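Local coordinates for protein aspartate aminotransferase (Thermotoga maritima, PDB 1O4S) that catalyses the pyridoxal-phosphate-dependent transfer of an amino group between L-aspartate and 2-oxoglutarate, giving oxaloacetate and L-glutamate, as a homodimer, at residues B[131-136]-B[158-163]; B[180-183]-B[189-192]; B[212-217]-B[226-231]. One frame throughout, in Å; residues are numbered along the deposited sequence.

Contact 1: B[131-136]-B[158-163]; sequences FSPVWV and KNFQPS. With PLP (pyridoxal-5'-phosphate), chain M; SO4 (sulfate ion), chain K.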
loop_
_atom_site.group_PDB
_atom_site.type_symbol
_atom_site.label_atom_id
_atom_site.label_comp_id
_atom_site.label_asym_id
_atom_site.label_seq_id
_atom_site.Cartn_x
_atom_site.Cartn_y
_atom_site.Cartn_z
ATOM N N PHE B 131 -14.336 -19.294 4.006
ATOM C CA PHE B 131 -14.294 -20.663 4.457
ATOM C C PHE B 131 -13.214 -20.804 5.506
ATOM O O PHE B 131 -12.058 -20.480 5.250
ATOM C CB PHE B 131 -14.035 -21.602 3.265
ATOM C CG PHE B 131 -15.103 -21.543 2.208
ATOM C CD1 PHE B 131 -14.897 -20.841 1.029
ATOM C CD2 PHE B 131 -16.353 -22.136 2.431
ATOM C CE1 PHE B 131 -15.893 -20.754 0.048
ATOM C CE2 PHE B 131 -17.367 -22.051 1.456
ATOM C CZ PHE B 131 -17.129 -21.355 0.257
ATOM N N SER B 132 -13.580 -21.267 6.693
ATOM C CA SER B 132 -12.615 -21.506 7.748
ATOM C C SER B 132 -12.280 -23.011 7.692
ATOM O O SER B 132 -13.094 -23.767 7.195
ATOM C CB SER B 132 -13.184 -21.103 9.104
ATOM O OG SER B 132 -14.243 -21.969 9.482
ATOM N N PRO B 133 -11.105 -23.443 8.165
ATOM C CA PRO B 133 -10.023 -22.549 8.663
ATOM C C PRO B 133 -9.615 -21.448 7.683
ATOM O O PRO B 133 -9.475 -21.711 6.498
ATOM C CB PRO B 133 -8.847 -23.511 8.930
ATOM C CG PRO B 133 -9.510 -24.844 9.193
ATOM C CD PRO B 133 -10.755 -24.865 8.316
ATOM N N VAL B 134 -9.445 -20.225 8.171
ATOM C CA VAL B 134 -9.297 -19.074 7.270
ATOM C C VAL B 134 -8.070 -18.235 7.606
ATOM O O VAL B 134 -7.805 -17.970 8.758
ATOM C CB VAL B 134 -10.576 -18.200 7.266
ATOM C CG1 VAL B 134 -10.760 -17.485 8.594
ATOM C CG2 VAL B 134 -10.581 -17.188 6.098
ATOM N N TRP B 135 -7.324 -17.825 6.578
ATOM C CA TRP B 135 -6.164 -16.947 6.760
ATOM C C TRP B 135 -6.539 -15.642 7.506
ATOM O O TRP B 135 -7.625 -15.081 7.338
ATOM C CB TRP B 135 -5.522 -16.622 5.403
ATOM C CG TRP B 135 -4.271 -15.824 5.497
ATOM C CD1 TRP B 135 -3.175 -16.080 6.297
ATOM C CD2 TRP B 135 -3.947 -14.648 4.748
ATOM N NE1 TRP B 135 -2.210 -15.123 6.087
ATOM C CE2 TRP B 135 -2.650 -14.238 5.136
ATOM C CE3 TRP B 135 -4.619 -13.892 3.781
ATOM C CZ2 TRP B 135 -2.015 -13.106 4.589
ATOM C CZ3 TRP B 135 -3.963 -12.734 3.228
ATOM C CH2 TRP B 135 -2.686 -12.377 3.633
ATOM N N VAL B 136 -5.604 -15.170 8.314
ATOM C CA VAL B 136 -5.870 -14.107 9.273
ATOM C C VAL B 136 -6.214 -12.725 8.731
ATOM O O VAL B 136 -6.718 -11.903 9.489
ATOM C CB VAL B 136 -4.710 -13.963 10.279
ATOM C CG1 VAL B 136 -4.580 -15.217 11.105
ATOM C CG2 VAL B 136 -3.382 -13.655 9.566
ATOM N N LYS B 158 -14.269 -33.930 6.535
ATOM C CA LYS B 158 -14.555 -33.725 5.118
ATOM C C LYS B 158 -13.327 -33.245 4.335
ATOM O O LYS B 158 -13.476 -32.717 3.241
ATOM C CB LYS B 158 -15.726 -32.736 4.957
ATOM C CG LYS B 158 -17.089 -33.302 5.372
ATOM C CD LYS B 158 -17.632 -34.294 4.326
ATOM C CE LYS B 158 -18.698 -35.233 4.922
ATOM N NZ LYS B 158 -19.946 -34.520 5.315
ATOM N N ASN B 159 -12.127 -33.463 4.881
ATOM C CA ASN B 159 -10.865 -33.040 4.270
ATOM C C ASN B 159 -10.798 -31.526 4.040
ATOM O O ASN B 159 -10.142 -31.049 3.106
ATOM C CB ASN B 159 -10.596 -33.790 2.945
ATOM C CG ASN B 159 -10.535 -35.322 3.106
ATOM O OD1 ASN B 159 -11.033 -36.057 2.240
ATOM N ND2 ASN B 159 -9.927 -35.806 4.201
ATOM N N PHE B 160 -11.479 -30.787 4.917
ATOM C CA PHE B 160 -11.658 -29.338 4.816
ATOM C C PHE B 160 -12.204 -28.864 3.463
ATOM O O PHE B 160 -11.905 -27.757 3.012
ATOM C CB PHE B 160 -10.355 -28.626 5.172
ATOM C CG PHE B 160 -9.955 -28.799 6.600
ATOM C CD1 PHE B 160 -8.781 -29.455 6.937
ATOM C CD2 PHE B 160 -10.747 -28.291 7.620
ATOM C CE1 PHE B 160 -8.390 -29.583 8.277
ATOM C CE2 PHE B 160 -10.373 -28.427 8.954
ATOM C CZ PHE B 160 -9.181 -29.082 9.277
ATOM N N GLN B 161 -13.030 -29.695 2.838
ATOM C CA GLN B 161 -13.663 -29.357 1.567
ATOM C C GLN B 161 -14.999 -28.671 1.842
ATOM O O GLN B 161 -15.819 -29.174 2.617
ATOM C CB GLN B 161 -13.890 -30.593 0.693
ATOM C CG GLN B 161 -12.617 -31.354 0.319
ATOM C CD GLN B 161 -11.687 -30.532 -0.570
ATOM O OE1 GLN B 161 -12.155 -29.804 -1.452
ATOM N NE2 GLN B 161 -10.383 -30.656 -0.344
ATOM N N PRO B 162 -15.192 -27.500 1.244
ATOM C CA PRO B 162 -16.451 -26.776 1.372
ATOM C C PRO B 162 -17.587 -27.469 0.617
ATOM O O PRO B 162 -17.379 -28.138 -0.409
ATOM C CB PRO B 162 -16.138 -25.419 0.774
ATOM C CG PRO B 162 -14.940 -25.613 -0.058
ATOM C CD PRO B 162 -14.219 -26.778 0.412
ATOM N N SER B 163 -18.786 -27.308 1.166
ATOM C CA SER B 163 -19.987 -27.918 0.640
ATOM C C SER B 163 -20.703 -26.900 -0.254
ATOM O O SER B 163 -21.130 -25.846 0.209
ATOM C CB SER B 163 -20.859 -28.379 1.798
ATOM O OG SER B 163 -22.143 -28.729 1.335
HETATM N N1 PLP M . -2.930 -15.253 0.890
HETATM C C2 PLP M . -2.438 -16.205 1.761
HETATM C C2A PLP M . -3.441 -17.199 2.270
HETATM C C3 PLP M . -1.092 -16.202 2.160
HETATM O O3 PLP M . -0.673 -17.061 2.926
HETATM C C4 PLP M . -0.205 -15.253 1.626
HETATM C C4A PLP M . 1.282 -15.265 2.042
HETATM C C5 PLP M . -0.753 -14.312 0.719
HETATM C C6 PLP M . -2.104 -14.329 0.378
HETATM C C5A PLP M . 0.009 -13.205 0.024
HETATM O O4P PLP M . 0.979 -12.384 0.650
HETATM P P PLP M . 1.815 -11.286 -0.162
HETATM O O1P PLP M . 3.141 -11.415 0.491
HETATM O O2P PLP M . 1.798 -11.597 -1.601
HETATM O O3P PLP M . 1.083 -10.069 0.249
HETATM S S SO4 K . 0.623 -16.214 8.026
HETATM O O1 SO4 K . 0.309 -17.280 7.063
HETATM O O2 SO4 K . -0.622 -15.916 8.744
HETATM O O3 SO4 K . 1.722 -16.532 8.967
HETATM O O4 SO4 K . 1.089 -15.075 7.253
#
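Phe131 and Pro162 meet in a CH-pi contact at the end of a parallel strand in the large seven-stranded sheet of this class-I (fold type I) aminotransferase. Pro162 CB lies 4.0 Å from the centroid of the Phe131 ring and 28° off its normal, which places it over the face. Phe131 has CG anti to its carbonyl carbon (chi1 -61°), and its CE2 comes within 3.6 Å of Pro162 CB.

A second apolar pair lies beside the first. Pro133, which follows a cis peptide bond, brings its CD to 3.5 Å from Phe160 CD2, while its CG lies closer to Phe160 CE2 than to CD2; the two side chains cross at about a right angle. All four touching residues are buried, and Phe195 of helix 193-206 packs on both Phe131 and Pro162.

Aromatic stacking and polar contacts with bound groups follow where 131-136 runs on into the active site. Trp135 lays one indole face over the cofactor, PLP C2 standing 3.6 Å above its plane. Along the indole edge lies a sulfate, probably from the crystallisation liquor, which Asn185 and Arg365 also bind; Trp135 NE1 reaches SO4 O2 at 3.2 Å in a weak, bent hydrogen bond of 131°.

Contact 2: B[180-183]-B[189-192]; sequences INSP and VVYR. With PLP (pyridoxal-5'-phosphate), chain M.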
loop_
_atom_site.group_PDB
_atom_site.type_symbol
_atom_site.label_atom_id
_atom_site.label_comp_id
_atom_site.label_asym_id
_atom_site.label_seq_id
_atom_site.Cartn_x
_atom_site.Cartn_y
_atom_site.Cartn_z
ATOM N N ILE B 180 -12.275 -17.812 -2.190
ATOM C CA ILE B 180 -11.607 -19.106 -2.086
ATOM C C ILE B 180 -10.086 -18.947 -2.081
ATOM O O ILE B 180 -9.536 -18.079 -2.712
ATOM C CB ILE B 180 -12.068 -20.093 -3.212
ATOM C CG1 ILE B 180 -11.828 -19.497 -4.596
ATOM C CG2 ILE B 180 -13.563 -20.521 -2.998
ATOM C CD1 ILE B 180 -12.051 -20.462 -5.746
ATOM N N ASN B 181 -9.437 -19.811 -1.331
ATOM C CA ASN B 181 -8.006 -19.837 -1.148
ATOM C C ASN B 181 -7.524 -21.290 -1.265
ATOM O O ASN B 181 -7.479 -22.052 -0.272
ATOM C CB ASN B 181 -7.666 -19.293 0.226
ATOM C CG ASN B 181 -6.175 -19.406 0.560
ATOM O OD1 ASN B 181 -5.824 -19.630 1.721
ATOM N ND2 ASN B 181 -5.298 -19.187 -0.434
ATOM N N SER B 182 -7.164 -21.653 -2.489
ATOM C CA SER B 182 -6.684 -22.981 -2.813
ATOM C C SER B 182 -5.442 -22.816 -3.695
ATOM O O SER B 182 -5.516 -22.094 -4.701
ATOM C CB SER B 182 -7.784 -23.782 -3.522
ATOM O OG SER B 182 -7.308 -25.039 -3.927
ATOM N N PRO B 183 -4.300 -23.421 -3.333
ATOM C CA PRO B 183 -4.088 -24.159 -2.064
ATOM C C PRO B 183 -4.224 -23.330 -0.792
ATOM O O PRO B 183 -3.937 -22.117 -0.756
ATOM C CB PRO B 183 -2.641 -24.697 -2.187
ATOM C CG PRO B 183 -2.308 -24.615 -3.662
ATOM C CD PRO B 183 -3.091 -23.426 -4.182
ATOM N N VAL B 189 -4.914 -27.823 1.930
ATOM C CA VAL B 189 -5.760 -28.551 0.999
ATOM C C VAL B 189 -5.946 -27.763 -0.286
ATOM O O VAL B 189 -5.724 -26.553 -0.350
ATOM C CB VAL B 189 -7.150 -28.947 1.564
ATOM C CG1 VAL B 189 -6.989 -29.743 2.858
ATOM C CG2 VAL B 189 -8.075 -27.705 1.734
ATOM N N VAL B 190 -6.371 -28.504 -1.301
ATOM C CA VAL B 190 -6.617 -28.011 -2.627
ATOM C C VAL B 190 -8.075 -28.376 -2.913
ATOM O O VAL B 190 -8.488 -29.513 -2.745
ATOM C CB VAL B 190 -5.642 -28.712 -3.573
ATOM C CG1 VAL B 190 -6.234 -28.952 -4.932
ATOM C CG2 VAL B 190 -4.318 -27.981 -3.668
ATOM N N TYR B 191 -8.860 -27.403 -3.344
ATOM C CA TYR B 191 -10.277 -27.603 -3.577
ATOM C C TYR B 191 -10.544 -28.413 -4.845
ATOM O O TYR B 191 -9.876 -28.236 -5.858
ATOM C CB TYR B 191 -10.992 -26.253 -3.647
ATOM C CG TYR B 191 -11.157 -25.522 -2.320
ATOM C CD1 TYR B 191 -10.773 -26.100 -1.103
ATOM C CD2 TYR B 191 -11.738 -24.250 -2.282
ATOM C CE1 TYR B 191 -10.948 -25.405 0.127
ATOM C CE2 TYR B 191 -11.930 -23.561 -1.056
ATOM C CZ TYR B 191 -11.530 -24.150 0.132
ATOM O OH TYR B 191 -11.724 -23.509 1.324
ATOM N N ARG B 192 -11.572 -29.266 -4.761
ATOM C CA ARG B 192 -11.911 -30.246 -5.767
ATOM C C ARG B 192 -12.474 -29.521 -6.974
ATOM O O ARG B 192 -13.113 -28.482 -6.843
ATOM C CB ARG B 192 -12.973 -31.231 -5.218
ATOM C CG ARG B 192 -12.536 -32.116 -4.011
ATOM C CD ARG B 192 -11.672 -33.385 -4.374
ATOM N NE ARG B 192 -12.461 -34.618 -4.578
ATOM C CZ ARG B 192 -11.956 -35.818 -4.928
ATOM N NH1 ARG B 192 -10.648 -35.992 -5.139
ATOM N NH2 ARG B 192 -12.771 -36.858 -5.075
HETATM N N1 PLP M . -2.930 -15.253 0.890
HETATM C C2 PLP M . -2.438 -16.205 1.761
HETATM C C2A PLP M . -3.441 -17.199 2.270
HETATM C C3 PLP M . -1.092 -16.202 2.160
HETATM O O3 PLP M . -0.673 -17.061 2.926
HETATM C C4 PLP M . -0.205 -15.253 1.626
HETATM C C4A PLP M . 1.282 -15.265 2.042
HETATM C C5 PLP M . -0.753 -14.312 0.719
HETATM C C6 PLP M . -2.104 -14.329 0.378
HETATM C C5A PLP M . 0.009 -13.205 0.024
HETATM O O4P PLP M . 0.979 -12.384 0.650
HETATM P P PLP M . 1.815 -11.286 -0.162
HETATM O O1P PLP M . 3.141 -11.415 0.491
HETATM O O2P PLP M . 1.798 -11.597 -1.601
HETATM O O3P PLP M . 1.083 -10.069 0.249
HETATM O O HOH W 1 -10.768 -20.890 1.118
HETATM O O HOH W 2 -8.047 -26.258 -6.409
#
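Ser182 reaches across to the backbone of Val190 and Tyr191, and its short side chain carries the polar part of this contact. Its CB sits 4.0 Å from Tyr191 CG, approaching the ring obliquely. From there chi1 of 176° swings OG away from the backbone N, leaving it close against the 189-192 backbone. At the tip, OG accepts a nearly straight hydrogen bond from Tyr191 N (2.9 Å, 165°). The same OG donates to a water, also at 2.9 Å, and this water in turn donates to Tyr191 O. One hydroxyl therefore holds both polar backbone atoms of Tyr191, one directly and one through the water.

Apolar contacts lie around this bond. Ile180 CG2 meets the Tyr191 ring at its edge, near the ring plane, 4.0 Å from CE2. Pro183 and Val190 run side by side, pointing the same way, with CG of the proline 3.9 Å from CG2 of the valine. Pro183, preceded by a cis peptide bond, also turns its CA toward Val189 O in a CA-H...O contact of 3.4 Å. A second water links Tyr191 OH to Asn181 N. Asn181 belongs to the cofactor pocket: its OD1 lies 3.4 Å from PLP C2A, while Asn181 ND2 donates to Asp213 O.

The two segments face each other in the loop opening the beta-alpha-beta crossover from strand 175-180 through helix 193-206 to parallel strand 209-213. Ile180 packs against Leu196 and Leu199 of that helix, Tyr191 against Phe131 of strand 127-132, and Ile180 pairs through its backbone with strand 209-213.

Contact 3: B[212-217]-B[226-231]; sequences SDEVYD and TSILDV. With PLP (pyridoxal-5'-phosphate), chain M.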
loop_
_atom_site.group_PDB
_atom_site.type_symbol
_atom_site.label_atom_id
_atom_site.label_comp_id
_atom_site.label_asym_id
_atom_site.label_seq_id
_atom_site.Cartn_x
_atom_site.Cartn_y
_atom_site.Cartn_z
ATOM N N SER B 212 -10.438 -15.457 -6.027
ATOM C CA SER B 212 -9.605 -16.640 -5.859
ATOM C C SER B 212 -8.159 -16.289 -5.588
ATOM O O SER B 212 -7.483 -15.743 -6.448
ATOM C CB SER B 212 -9.679 -17.545 -7.086
ATOM O OG SER B 212 -9.106 -18.784 -6.751
ATOM N N ASP B 213 -7.716 -16.616 -4.382
ATOM C CA ASP B 213 -6.375 -16.346 -3.903
ATOM C C ASP B 213 -5.544 -17.596 -4.120
ATOM O O ASP B 213 -5.557 -18.523 -3.292
ATOM C CB ASP B 213 -6.444 -16.003 -2.418
ATOM C CG ASP B 213 -5.085 -15.686 -1.806
ATOM O OD1 ASP B 213 -4.034 -15.841 -2.499
ATOM O OD2 ASP B 213 -5.000 -15.293 -0.608
ATOM N N GLU B 214 -4.773 -17.582 -5.204
ATOM C CA GLU B 214 -4.015 -18.735 -5.656
ATOM C C GLU B 214 -2.494 -18.563 -5.505
ATOM O O GLU B 214 -1.714 -19.068 -6.296
ATOM C CB GLU B 214 -4.461 -19.065 -7.101
ATOM C CG GLU B 214 -5.850 -19.737 -7.127
ATOM C CD GLU B 214 -6.388 -20.127 -8.511
ATOM O OE1 GLU B 214 -5.612 -20.569 -9.420
ATOM O OE2 GLU B 214 -7.638 -20.024 -8.686
ATOM N N VAL B 215 -2.075 -17.858 -4.468
ATOM C CA VAL B 215 -0.665 -17.513 -4.302
ATOM C C VAL B 215 0.255 -18.718 -4.091
ATOM O O VAL B 215 1.467 -18.615 -4.310
ATOM C CB VAL B 215 -0.380 -16.549 -3.140
ATOM C CG1 VAL B 215 -0.731 -15.184 -3.521
ATOM C CG2 VAL B 215 -1.063 -16.987 -1.844
ATOM N N TYR B 216 -0.330 -19.849 -3.666
ATOM C CA TYR B 216 0.431 -21.069 -3.385
ATOM C C TYR B 216 0.325 -22.049 -4.521
ATOM O O TYR B 216 0.724 -23.179 -4.376
ATOM C CB TYR B 216 -0.059 -21.717 -2.089
ATOM C CG TYR B 216 0.229 -20.907 -0.852
ATOM C CD1 TYR B 216 1.498 -20.884 -0.304
ATOM C CD2 TYR B 216 -0.764 -20.201 -0.205
ATOM C CE1 TYR B 216 1.769 -20.180 0.834
ATOM C CE2 TYR B 216 -0.494 -19.471 0.949
ATOM C CZ TYR B 216 0.780 -19.464 1.452
ATOM O OH TYR B 216 1.091 -18.758 2.576
ATOM N N ASP B 217 -0.179 -21.613 -5.669
ATOM C CA ASP B 217 -0.461 -22.543 -6.768
ATOM C C ASP B 217 0.748 -23.301 -7.361
ATOM O O ASP B 217 0.559 -24.330 -8.034
ATOM C CB ASP B 217 -1.257 -21.873 -7.897
ATOM C CG ASP B 217 -0.438 -20.869 -8.718
ATOM O OD1 ASP B 217 -0.885 -20.523 -9.841
ATOM O OD2 ASP B 217 0.601 -20.313 -8.325
ATOM N N THR B 226 -6.639 -27.658 -9.123
ATOM C CA THR B 226 -7.518 -26.995 -10.071
ATOM C C THR B 226 -7.582 -25.511 -9.710
ATOM O O THR B 226 -7.899 -25.156 -8.567
ATOM C CB THR B 226 -8.928 -27.588 -9.970
ATOM O OG1 THR B 226 -8.890 -29.016 -10.166
ATOM C CG2 THR B 226 -9.799 -27.066 -11.080
ATOM N N SER B 227 -7.301 -24.664 -10.692
ATOM C CA SER B 227 -7.418 -23.218 -10.555
ATOM C C SER B 227 -8.833 -22.843 -10.922
ATOM O O SER B 227 -9.459 -23.532 -11.727
ATOM C CB SER B 227 -6.457 -22.528 -11.517
ATOM O OG SER B 227 -6.690 -21.154 -11.595
ATOM N N ILE B 228 -9.334 -21.751 -10.359
ATOM C CA ILE B 228 -10.598 -21.203 -10.831
ATOM C C ILE B 228 -10.514 -20.909 -12.336
ATOM O O ILE B 228 -11.522 -20.945 -13.034
ATOM C CB ILE B 228 -11.021 -19.930 -10.043
ATOM C CG1 ILE B 228 -12.555 -19.706 -10.147
ATOM C CG2 ILE B 228 -10.248 -18.678 -10.534
ATOM C CD1 ILE B 228 -13.403 -20.831 -9.535
ATOM N N LEU B 229 -9.317 -20.603 -12.820
ATOM C CA LEU B 229 -9.093 -20.391 -14.255
ATOM C C LEU B 229 -9.096 -21.692 -15.119
ATOM O O LEU B 229 -9.144 -21.611 -16.350
ATOM C CB LEU B 229 -7.800 -19.616 -14.465
ATOM C CG LEU B 229 -7.724 -18.258 -13.737
ATOM C CD1 LEU B 229 -6.466 -17.530 -14.183
ATOM C CD2 LEU B 229 -8.929 -17.373 -13.957
ATOM N N ASP B 230 -9.032 -22.860 -14.472
ATOM C CA ASP B 230 -9.301 -24.160 -15.126
ATOM C C ASP B 230 -10.791 -24.423 -15.428
ATOM O O ASP B 230 -11.123 -25.133 -16.380
ATOM C CB ASP B 230 -8.759 -25.312 -14.264
ATOM C CG ASP B 230 -7.219 -25.457 -14.343
ATOM O OD1 ASP B 230 -6.596 -25.742 -13.301
ATOM O OD2 ASP B 230 -6.567 -25.327 -15.400
ATOM N N VAL B 231 -11.672 -23.846 -14.610
ATOM C CA VAL B 231 -13.120 -24.095 -14.685
ATOM C C VAL B 231 -13.972 -22.879 -15.111
ATOM O O VAL B 231 -15.190 -22.972 -15.222
ATOM C CB VAL B 231 -13.652 -24.645 -13.341
ATOM C CG1 VAL B 231 -13.010 -26.005 -13.035
ATOM C CG2 VAL B 231 -13.411 -23.669 -12.196
HETATM N N1 PLP M . -2.930 -15.253 0.890
HETATM C C2 PLP M . -2.438 -16.205 1.761
HETATM C C2A PLP M . -3.441 -17.199 2.270
HETATM C C3 PLP M . -1.092 -16.202 2.160
HETATM O O3 PLP M . -0.673 -17.061 2.926
HETATM C C4 PLP M . -0.205 -15.253 1.626
HETATM C C4A PLP M . 1.282 -15.265 2.042
HETATM C C5 PLP M . -0.753 -14.312 0.719
HETATM C C6 PLP M . -2.104 -14.329 0.378
HETATM C C5A PLP M . 0.009 -13.205 0.024
HETATM O O4P PLP M . 0.979 -12.384 0.650
HETATM P P PLP M . 1.815 -11.286 -0.162
HETATM O O1P PLP M . 3.141 -11.415 0.491
HETATM O O2P PLP M . 1.798 -11.597 -1.601
HETATM O O3P PLP M . 1.083 -10.069 0.249
#
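Glu214 grips the start of a short, weakly bonded helix with both carboxylate oxygens, joining strand 209-213 to helix 228-231 within a beta-alpha-beta unit of the large sheet. It has the most surface buried here, followed by Ile228 and Ser227. With chi2 at -179° the chain runs extended beyond CG, carrying the carboxylate to the helix N-terminus. Glu214 OE1 accepts from Ser227 OG at 2.5 Å, a very short bond. Glu214 OE2 takes two donors: Ile228 N at 2.9 Å, arriving on the syn side 25° out of the carboxylate plane, and Ser212 OG, which is received on the anti lone pair of OE2. This shared grip fixes the rotation of the buried carboxylate, and the adjoining helix N-terminus may help to stabilise its negative charge.

Ile228 adds an apolar contact to the polar one. Its CG2 lies 3.7 Å from Ser212 CB and also close to Glu214 OE2, while the isoleucine packs farther out on Ile238 of strand 238-243 and Val200 of helix 193-206.

Ser227 is the N-cap and forms a capping box with Asp230. Its OG accepts from Leu229 N while donating to Glu214.

On the far side of the strand end lies the cofactor. Asp213 OD2 stands 2.6 Å from PLP N1, as expected for the aspartate facing the pyridine nitrogen in this family, and Val215 CG2 lies near PLP C6. In the type I turn of residues 214-217, Tyr216 OH and PLP O3 share a very short hydrogen bond of 2.5 Å. The capping box is closed by Ser227 N, which donates to Asp230 OD1 at 2.9 Å and 174°.

How the contacts relate
The three contacts follow one another along the chain, and each supplies residues to the PLP pocket from the C-terminal end of a parallel strand: 127-132, 175-180 and 209-213, adjacent in the large sheet. Contacts 1 and 2, with centres about 9 Å apart, meet where Gln161 NE2 lies 3.3 Å from Val190 O, a probable hydrogen bond, and where Pro162 packs on Tyr191. Contacts 2 and 3 lie about 8 Å apart between centres and share the strand pairing of Ile180 O with Asp213 N at 2.9 Å, a probable hydrogen bond. Contacts 1 and 3, about 15 Å apart between centres and about 5 Å between nearest atoms, do not touch, but both reach the cofactor.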